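Local structure of cycloalternan-forming enzyme (Listeria monocytogenes serovar 1/2a, 5F7U) at residues A[406-411]-A[454-459]; A[534-539]-A[568-573]. The protein is a large multidomain carbohydrate-active enzyme of glycosyl hydrolase family 31, built around a TIM-barrel domain that holds glycan in a pocket. The protein carries 1 engineered substitution. All coordinates share one frame; numbering follows the deposited sequence.

Interaction 1: residues A[406-411]-A[454-459]; sequences ETYYIW and VLWQVP. With GLC (alpha-D-glucopyranose), chain F; GLC (alpha-D-glucopyranose), chain B.
Y408 and Q457 join a loop to the third strand of the TIM barrel, where the chain runs out of 452-457 toward the glycan pocket. One hydrogen bond crosses the contact: Q457 NE2 donates to Y408 O at 2.8 Å, nearly straight at 162° and in the plane of the Q457 side-chain amide. The same nitrogen turns back to the carbonyl of its neighbour, W456 O, at 2.9 Å, so both N-H groups are used, which together with the partners of OE1 should fix the rotation of the amide. A bend at chi2 (-77°) folds the chain back to make this possible, since CB of Q457 points away from the loop. OE1 is taken by Y570 and R522.

The apolar contacts form two separate patches. Y408 and W456 run side by side, with Y408 CE1 3.6 Å from W456 CZ3 and the ring planes turned 52° apart. In the second, the W411 indole crosses the L455 side chain, CZ2 lying 3.9 Å from L455 CD1.

Both aromatic residues of the first pair belong to the sugar pocket. One face of W456 carries the glucose of chain F, C5 above its rim, while NE1 comes 3.6 Å from C6 of the chain B glucose. Y408 OH, hydrogen-bonded to E405, ends 3.0 Å from O4 of the chain F sugar.

Interaction 2: residues A[534-539]-A[568-573]; sequences FKTNGG and SSYFDF. Engineered in segment 534-539: N537 (natural residue Asp). With GLC (alpha-D-glucopyranose), chain B.
F534 meets Y570 where the fourth strand of the TIM barrel, 534-536, packs against 568-573 of helix 555-577; the axes of these short segments run antiparallel, 9.6 Å apart at their closest. Y570 touches both F534 and T536, and its side chain can be followed outward. Its CB lies 3.8 Å from the methyl CG2 of T536, and at CG that methyl comes to 3.6 Å, sitting over the ring face in a CH-pi contact, 21° off the normal; CD1 stays under the same methyl. Along the other edge, CD2 reaches 3.5 Å above the plane of F534, close to its CD2, and CE2 follows near F534 CG: a T-shaped pair, the Y570 edge on the F534 face, planes at 77°. At the tip, OH bonds to Q457 and W518.

T536 can offer its methyl because CG2 stands anti to the carbonyl carbon, while OG1 bonds to S585. F573, one helical turn on, adds a looser touch to F534.

Just past the strand's end comes N537, an engineered residue, Asp in the natural sequence; its OD1 accepts from G538 N. On its pocket side the strand sends out K535, fully extended, which forms a salt bridge with E400 and ends in a weak hydrogen bond from NZ to O3 of the chain B glucose, 3.4 Å long.

From the N terminus, the chain leaves barrel strand 396-399, makes the loop at 406-411, passes through helix 439-448 and returns on strand 452-457, where interaction 1 closes a loop of 42 intervening residues. Only later does it reach strand 534-536 and helix 555-577, and interaction 2 closes a second loop of 28. The two loops follow in series, neither nesting nor crossing. They meet within the barrel sheet, because strands 452-457 and 534-536 are parallel neighbours: Q457 N lies 2.9 Å from K535 O. Together they tie the pocket loop, two adjacent strands and an outer helix, and both reach the chain B glucose.

Interaction 1: residues A[406-411]-A[454-459]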
loop_
_atom_site.group_PDB
_atom_site.type_symbol
_atom_site.label_atom_id
_atom_site.label_comp_id
_atom_site.label_asym_id
_atom_site.label_seq_id
_atom_site.Cartn_x
_atom_site.Cartn_y
_atom_site.Cartn_z
ATOM N N GLU A 406 -22.303 12.981 -19.777
ATOM C CA GLU A 406 -22.255 12.602 -21.176
ATOM C C GLU A 406 -20.853 12.734 -21.741
ATOM O O GLU A 406 -20.294 11.756 -22.213
ATOM C CB GLU A 406 -23.232 13.447 -21.993
ATOM C CG GLU A 406 -24.701 13.232 -21.655
ATOM C CD GLU A 406 -25.227 11.840 -21.987
ATOM O OE1 GLU A 406 -24.519 11.004 -22.597
ATOM O OE2 GLU A 406 -26.389 11.563 -21.603
ATOM N N THR A 407 -20.304 13.949 -21.706
ATOM C CA THR A 407 -18.944 14.201 -22.182
ATOM C C THR A 407 -17.921 13.993 -21.061
ATOM O O THR A 407 -16.756 13.706 -21.321
ATOM C CB THR A 407 -18.763 15.647 -22.684
ATOM O OG1 THR A 407 -18.899 16.572 -21.592
ATOM C CG2 THR A 407 -19.782 15.998 -23.811
ATOM N N TYR A 408 -18.347 14.226 -19.822
ATOM C CA TYR A 408 -17.465 14.210 -18.647
ATOM C C TYR A 408 -16.354 15.267 -18.665
ATOM O O TYR A 408 -15.367 15.140 -17.941
ATOM C CB TYR A 408 -16.925 12.790 -18.355
ATOM C CG TYR A 408 -18.043 11.875 -17.969
ATOM C CD1 TYR A 408 -18.521 11.863 -16.652
ATOM C CD2 TYR A 408 -18.667 11.073 -18.922
ATOM C CE1 TYR A 408 -19.586 11.067 -16.294
ATOM C CE2 TYR A 408 -19.746 10.265 -18.580
ATOM C CZ TYR A 408 -20.187 10.269 -17.259
ATOM O OH TYR A 408 -21.262 9.476 -16.912
ATOM N N TYR A 409 -16.500 16.300 -19.501
ATOM C CA TYR A 409 -15.626 17.460 -19.375
ATOM C C TYR A 409 -16.381 18.792 -19.309
ATOM O O TYR A 409 -15.754 19.852 -19.238
ATOM C CB TYR A 409 -14.501 17.459 -20.432
ATOM C CG TYR A 409 -14.967 17.561 -21.862
ATOM C CD1 TYR A 409 -15.289 18.798 -22.415
ATOM C CD2 TYR A 409 -15.052 16.421 -22.676
ATOM C CE1 TYR A 409 -15.727 18.899 -23.730
ATOM C CE2 TYR A 409 -15.478 16.512 -24.001
ATOM C CZ TYR A 409 -15.810 17.754 -24.516
ATOM O OH TYR A 409 -16.220 17.889 -25.830
ATOM N N ILE A 410 -17.716 18.721 -19.295
ATOM C CA ILE A 410 -18.589 19.897 -19.239
ATOM C C ILE A 410 -19.408 19.801 -17.952
ATOM O O ILE A 410 -19.914 18.725 -17.613
ATOM C CB ILE A 410 -19.510 19.974 -20.476
ATOM C CG1 ILE A 410 -18.661 20.099 -21.756
ATOM C CG2 ILE A 410 -20.532 21.125 -20.373
ATOM C CD1 ILE A 410 -19.448 19.955 -23.058
ATOM N N TRP A 411 -19.504 20.928 -17.243
ATOM C CA TRP A 411 -20.294 21.043 -16.017
ATOM C C TRP A 411 -21.760 20.742 -16.263
ATOM O O TRP A 411 -22.337 21.150 -17.292
ATOM C CB TRP A 411 -20.124 22.440 -15.393
ATOM C CG TRP A 411 -18.774 22.572 -14.815
ATOM C CD1 TRP A 411 -17.633 22.973 -15.468
ATOM C CD2 TRP A 411 -18.377 22.218 -13.477
ATOM N NE1 TRP A 411 -16.547 22.911 -14.597
ATOM C CE2 TRP A 411 -16.979 22.451 -13.378
ATOM C CE3 TRP A 411 -19.075 21.740 -12.343
ATOM C CZ2 TRP A 411 -16.257 22.210 -12.201
ATOM C CZ3 TRP A 411 -18.346 21.508 -11.162
ATOM C CH2 TRP A 411 -16.949 21.749 -11.113
ATOM N N VAL A 454 -10.462 17.917 -6.627
ATOM C CA VAL A 454 -10.244 17.064 -7.805
ATOM C C VAL A 454 -11.589 16.657 -8.425
ATOM O O VAL A 454 -12.603 16.577 -7.715
ATOM C CB VAL A 454 -9.344 15.813 -7.508
ATOM C CG1 VAL A 454 -8.010 16.246 -6.901
ATOM C CG2 VAL A 454 -10.040 14.817 -6.607
ATOM N N LEU A 455 -11.603 16.455 -9.743
ATOM C CA LEU A 455 -12.830 16.055 -10.450
ATOM C C LEU A 455 -12.729 14.630 -10.991
ATOM O O LEU A 455 -11.708 14.222 -11.522
ATOM C CB LEU A 455 -13.105 17.025 -11.621
ATOM C CG LEU A 455 -13.297 18.502 -11.264
ATOM C CD1 LEU A 455 -13.682 19.260 -12.537
ATOM C CD2 LEU A 455 -14.375 18.681 -10.195
ATOM N N TRP A 456 -13.833 13.904 -10.897
ATOM C CA TRP A 456 -13.918 12.497 -11.320
ATOM C C TRP A 456 -13.850 12.393 -12.844
ATOM O O TRP A 456 -14.465 13.214 -13.565
ATOM C CB TRP A 456 -15.248 11.964 -10.814
ATOM C CG TRP A 456 -15.559 10.484 -10.921
ATOM C CD1 TRP A 456 -15.315 9.520 -9.966
ATOM C CD2 TRP A 456 -16.251 9.823 -11.996
ATOM N NE1 TRP A 456 -15.811 8.301 -10.396
ATOM C CE2 TRP A 456 -16.394 8.459 -11.630
ATOM C CE3 TRP A 456 -16.772 10.248 -13.229
ATOM C CZ2 TRP A 456 -17.027 7.519 -12.460
ATOM C CZ3 TRP A 456 -17.398 9.292 -14.070
ATOM C CH2 TRP A 456 -17.515 7.950 -13.672
ATOM N N GLN A 457 -13.115 11.385 -13.313
ATOM C CA GLN A 457 -12.939 11.112 -14.747
ATOM C C GLN A 457 -12.946 9.605 -15.029
ATOM O O GLN A 457 -12.723 8.794 -14.119
ATOM C CB GLN A 457 -11.587 11.670 -15.233
ATOM C CG GLN A 457 -11.472 13.179 -15.197
ATOM C CD GLN A 457 -12.209 13.828 -16.353
ATOM O OE1 GLN A 457 -11.667 13.941 -17.445
ATOM N NE2 GLN A 457 -13.447 14.232 -16.126
ATOM N N VAL A 458 -13.189 9.273 -16.292
ATOM C CA VAL A 458 -13.056 7.913 -16.848
ATOM C C VAL A 458 -12.238 7.969 -18.154
ATOM O O VAL A 458 -12.133 9.043 -18.766
ATOM C CB VAL A 458 -14.420 7.218 -17.099
ATOM C CG1 VAL A 458 -15.046 6.789 -15.784
ATOM C CG2 VAL A 458 -15.379 8.124 -17.862
ATOM N N PRO A 459 -11.685 6.821 -18.593
ATOM C CA PRO A 459 -10.839 6.799 -19.803
ATOM C C PRO A 459 -11.631 6.486 -21.080
ATOM O O PRO A 459 -11.045 6.221 -22.127
ATOM C CB PRO A 459 -9.865 5.651 -19.493
ATOM C CG PRO A 459 -10.697 4.685 -18.679
ATOM C CD PRO A 459 -11.586 5.553 -17.824
HETATM C C1 GLC F . -21.046 7.007 -10.085
HETATM C C2 GLC F . -21.961 6.313 -11.104
HETATM C C3 GLC F . -21.646 6.767 -12.536
HETATM C C4 GLC F . -21.639 8.291 -12.646
HETATM C C5 GLC F . -20.637 8.842 -11.620
HETATM C C6 GLC F . -20.454 10.354 -11.656
HETATM O O2 GLC F . -21.782 4.897 -11.037
HETATM O O3 GLC F . -22.600 6.214 -13.451
HETATM O O4 GLC F . -21.271 8.664 -13.979
HETATM O O5 GLC F . -21.034 8.431 -10.296
HETATM O O6 GLC F . -21.649 10.975 -11.172
HETATM C C1 GLC B . -16.745 3.922 -9.018
HETATM C C2 GLC B . -15.786 4.318 -7.874
HETATM C C3 GLC B . -16.500 5.022 -6.703
HETATM C C4 GLC B . -17.341 6.200 -7.221
HETATM C C5 GLC B . -18.153 5.810 -8.464
HETATM C C6 GLC B . -18.876 6.981 -9.110
HETATM O O2 GLC B . -14.982 3.199 -7.487
HETATM O O3 GLC B . -15.558 5.518 -5.735
HETATM O O4 GLC B . -18.235 6.658 -6.189
HETATM O O5 GLC B . -17.379 5.134 -9.476
HETATM O O6 GLC B . -19.725 6.412 -10.126
#

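Interaction 2: residues A[534-539]-A[568-573]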
loop_
_atom_site.group_PDB
_atom_site.type_symbol
_atom_site.label_atom_id
_atom_site.label_comp_id
_atom_site.label_asym_id
_atom_site.label_seq_id
_atom_site.Cartn_x
_atom_site.Cartn_y
_atom_site.Cartn_z
ATOM N N PHE A 534 -7.364 15.225 -10.736
ATOM C CA PHE A 534 -8.452 14.362 -11.183
ATOM C C PHE A 534 -8.515 13.082 -10.378
ATOM O O PHE A 534 -7.471 12.503 -10.013
ATOM C CB PHE A 534 -8.251 13.975 -12.643
ATOM C CG PHE A 534 -8.254 15.141 -13.594
ATOM C CD1 PHE A 534 -9.450 15.738 -13.964
ATOM C CD2 PHE A 534 -7.051 15.652 -14.108
ATOM C CE1 PHE A 534 -9.465 16.820 -14.864
ATOM C CE2 PHE A 534 -7.052 16.743 -14.990
ATOM C CZ PHE A 534 -8.267 17.316 -15.377
ATOM N N LYS A 535 -9.743 12.634 -10.138
ATOM C CA LYS A 535 -9.972 11.280 -9.639
ATOM C C LYS A 535 -10.228 10.395 -10.846
ATOM O O LYS A 535 -11.352 10.307 -11.346
ATOM C CB LYS A 535 -11.125 11.228 -8.619
ATOM C CG LYS A 535 -11.421 9.795 -8.092
ATOM C CD LYS A 535 -12.509 9.825 -7.011
ATOM C CE LYS A 535 -12.708 8.411 -6.447
ATOM N NZ LYS A 535 -13.763 8.362 -5.374
ATOM N N THR A 536 -9.156 9.767 -11.313
ATOM C CA THR A 536 -9.189 8.950 -12.522
ATOM C C THR A 536 -9.589 7.528 -12.178
ATOM O O THR A 536 -8.769 6.714 -11.759
ATOM C CB THR A 536 -7.840 9.016 -13.264
ATOM O OG1 THR A 536 -6.780 9.115 -12.314
ATOM C CG2 THR A 536 -7.804 10.244 -14.154
ATOM N N ASN A 537 -10.880 7.274 -12.308
ATOM C CA ASN A 537 -11.476 5.985 -11.999
ATOM C C ASN A 537 -11.469 5.067 -13.206
ATOM O O ASN A 537 -11.284 5.505 -14.333
ATOM C CB ASN A 537 -12.937 6.216 -11.614
ATOM C CG ASN A 537 -13.387 5.306 -10.498
ATOM O OD1 ASN A 537 -13.045 4.130 -10.434
ATOM N ND2 ASN A 537 -14.118 5.884 -9.565
ATOM N N GLY A 538 -11.725 3.787 -12.953
ATOM C CA GLY A 538 -11.789 2.793 -14.014
ATOM C C GLY A 538 -10.423 2.461 -14.603
ATOM O O GLY A 538 -9.380 2.658 -13.968
ATOM N N GLY A 539 -10.449 1.959 -15.832
ATOM C CA GLY A 539 -9.215 1.563 -16.509
ATOM C C GLY A 539 -9.115 0.064 -16.709
ATOM O O GLY A 539 -8.275 -0.387 -17.505
ATOM N N SER A 568 -1.249 7.737 -15.588
ATOM C CA SER A 568 -0.033 8.545 -15.745
ATOM C C SER A 568 -0.247 9.696 -16.728
ATOM O O SER A 568 0.258 10.802 -16.488
ATOM C CB SER A 568 1.163 7.687 -16.167
ATOM O OG SER A 568 0.990 7.141 -17.467
ATOM N N SER A 569 -1.016 9.462 -17.799
ATOM C CA SER A 569 -1.256 10.531 -18.793
ATOM C C SER A 569 -1.949 11.722 -18.152
ATOM O O SER A 569 -1.535 12.877 -18.360
ATOM C CB SER A 569 -2.075 10.035 -19.981
ATOM O OG SER A 569 -1.305 9.167 -20.794
ATOM N N TYR A 570 -2.994 11.438 -17.374
ATOM C CA TYR A 570 -3.722 12.491 -16.677
ATOM C C TYR A 570 -2.887 13.169 -15.597
ATOM O O TYR A 570 -2.973 14.388 -15.431
ATOM C CB TYR A 570 -4.960 11.923 -16.033
ATOM C CG TYR A 570 -6.248 12.048 -16.802
ATOM C CD1 TYR A 570 -6.645 11.054 -17.703
ATOM C CD2 TYR A 570 -7.120 13.112 -16.556
ATOM C CE1 TYR A 570 -7.879 11.131 -18.357
ATOM C CE2 TYR A 570 -8.351 13.203 -17.204
ATOM C CZ TYR A 570 -8.727 12.201 -18.101
ATOM O OH TYR A 570 -9.967 12.243 -18.727
ATOM N N PHE A 571 -2.124 12.375 -14.835
ATOM C CA PHE A 571 -1.298 12.906 -13.747
ATOM C C PHE A 571 -0.274 13.905 -14.303
ATOM O O PHE A 571 -0.143 15.019 -13.784
ATOM C CB PHE A 571 -0.568 11.767 -13.005
ATOM C CG PHE A 571 0.325 12.235 -11.872
ATOM C CD1 PHE A 571 -0.222 12.714 -10.672
ATOM C CD2 PHE A 571 1.715 12.177 -11.994
ATOM C CE1 PHE A 571 0.607 13.143 -9.628
ATOM C CE2 PHE A 571 2.545 12.616 -10.966
ATOM C CZ PHE A 571 1.995 13.089 -9.773
ATOM N N ASP A 572 0.430 13.489 -15.362
ATOM C CA ASP A 572 1.444 14.339 -16.010
ATOM C C ASP A 572 0.813 15.581 -16.617
ATOM O O ASP A 572 1.348 16.687 -16.496
ATOM C CB ASP A 572 2.179 13.583 -17.119
ATOM C CG ASP A 572 3.035 12.439 -16.591
ATOM O OD1 ASP A 572 3.216 12.327 -15.359
ATOM O OD2 ASP A 572 3.512 11.640 -17.435
ATOM N N PHE A 573 -0.330 15.392 -17.268
ATOM C CA PHE A 573 -1.044 16.523 -17.877
ATOM C C PHE A 573 -1.449 17.574 -16.838
ATOM O O PHE A 573 -1.185 18.769 -17.028
ATOM C CB PHE A 573 -2.255 16.034 -18.669
ATOM C CG PHE A 573 -3.222 17.129 -19.036
ATOM C CD1 PHE A 573 -2.851 18.131 -19.932
ATOM C CD2 PHE A 573 -4.508 17.147 -18.485
ATOM C CE1 PHE A 573 -3.754 19.158 -20.283
ATOM C CE2 PHE A 573 -5.410 18.158 -18.833
ATOM C CZ PHE A 573 -5.029 19.165 -19.717
HETATM C C1 GLC B . -16.745 3.922 -9.018
HETATM C C2 GLC B . -15.786 4.318 -7.874
HETATM C C3 GLC B . -16.500 5.022 -6.703
HETATM C C4 GLC B . -17.341 6.200 -7.221
HETATM C C5 GLC B . -18.153 5.810 -8.464
HETATM C C6 GLC B . -18.876 6.981 -9.110
HETATM O O2 GLC B . -14.982 3.199 -7.487
HETATM O O3 GLC B . -15.558 5.518 -5.735
HETATM O O4 GLC B . -18.235 6.658 -6.189
HETATM O O5 GLC B . -17.379 5.134 -9.476
HETATM O O6 GLC B . -19.725 6.412 -10.126
#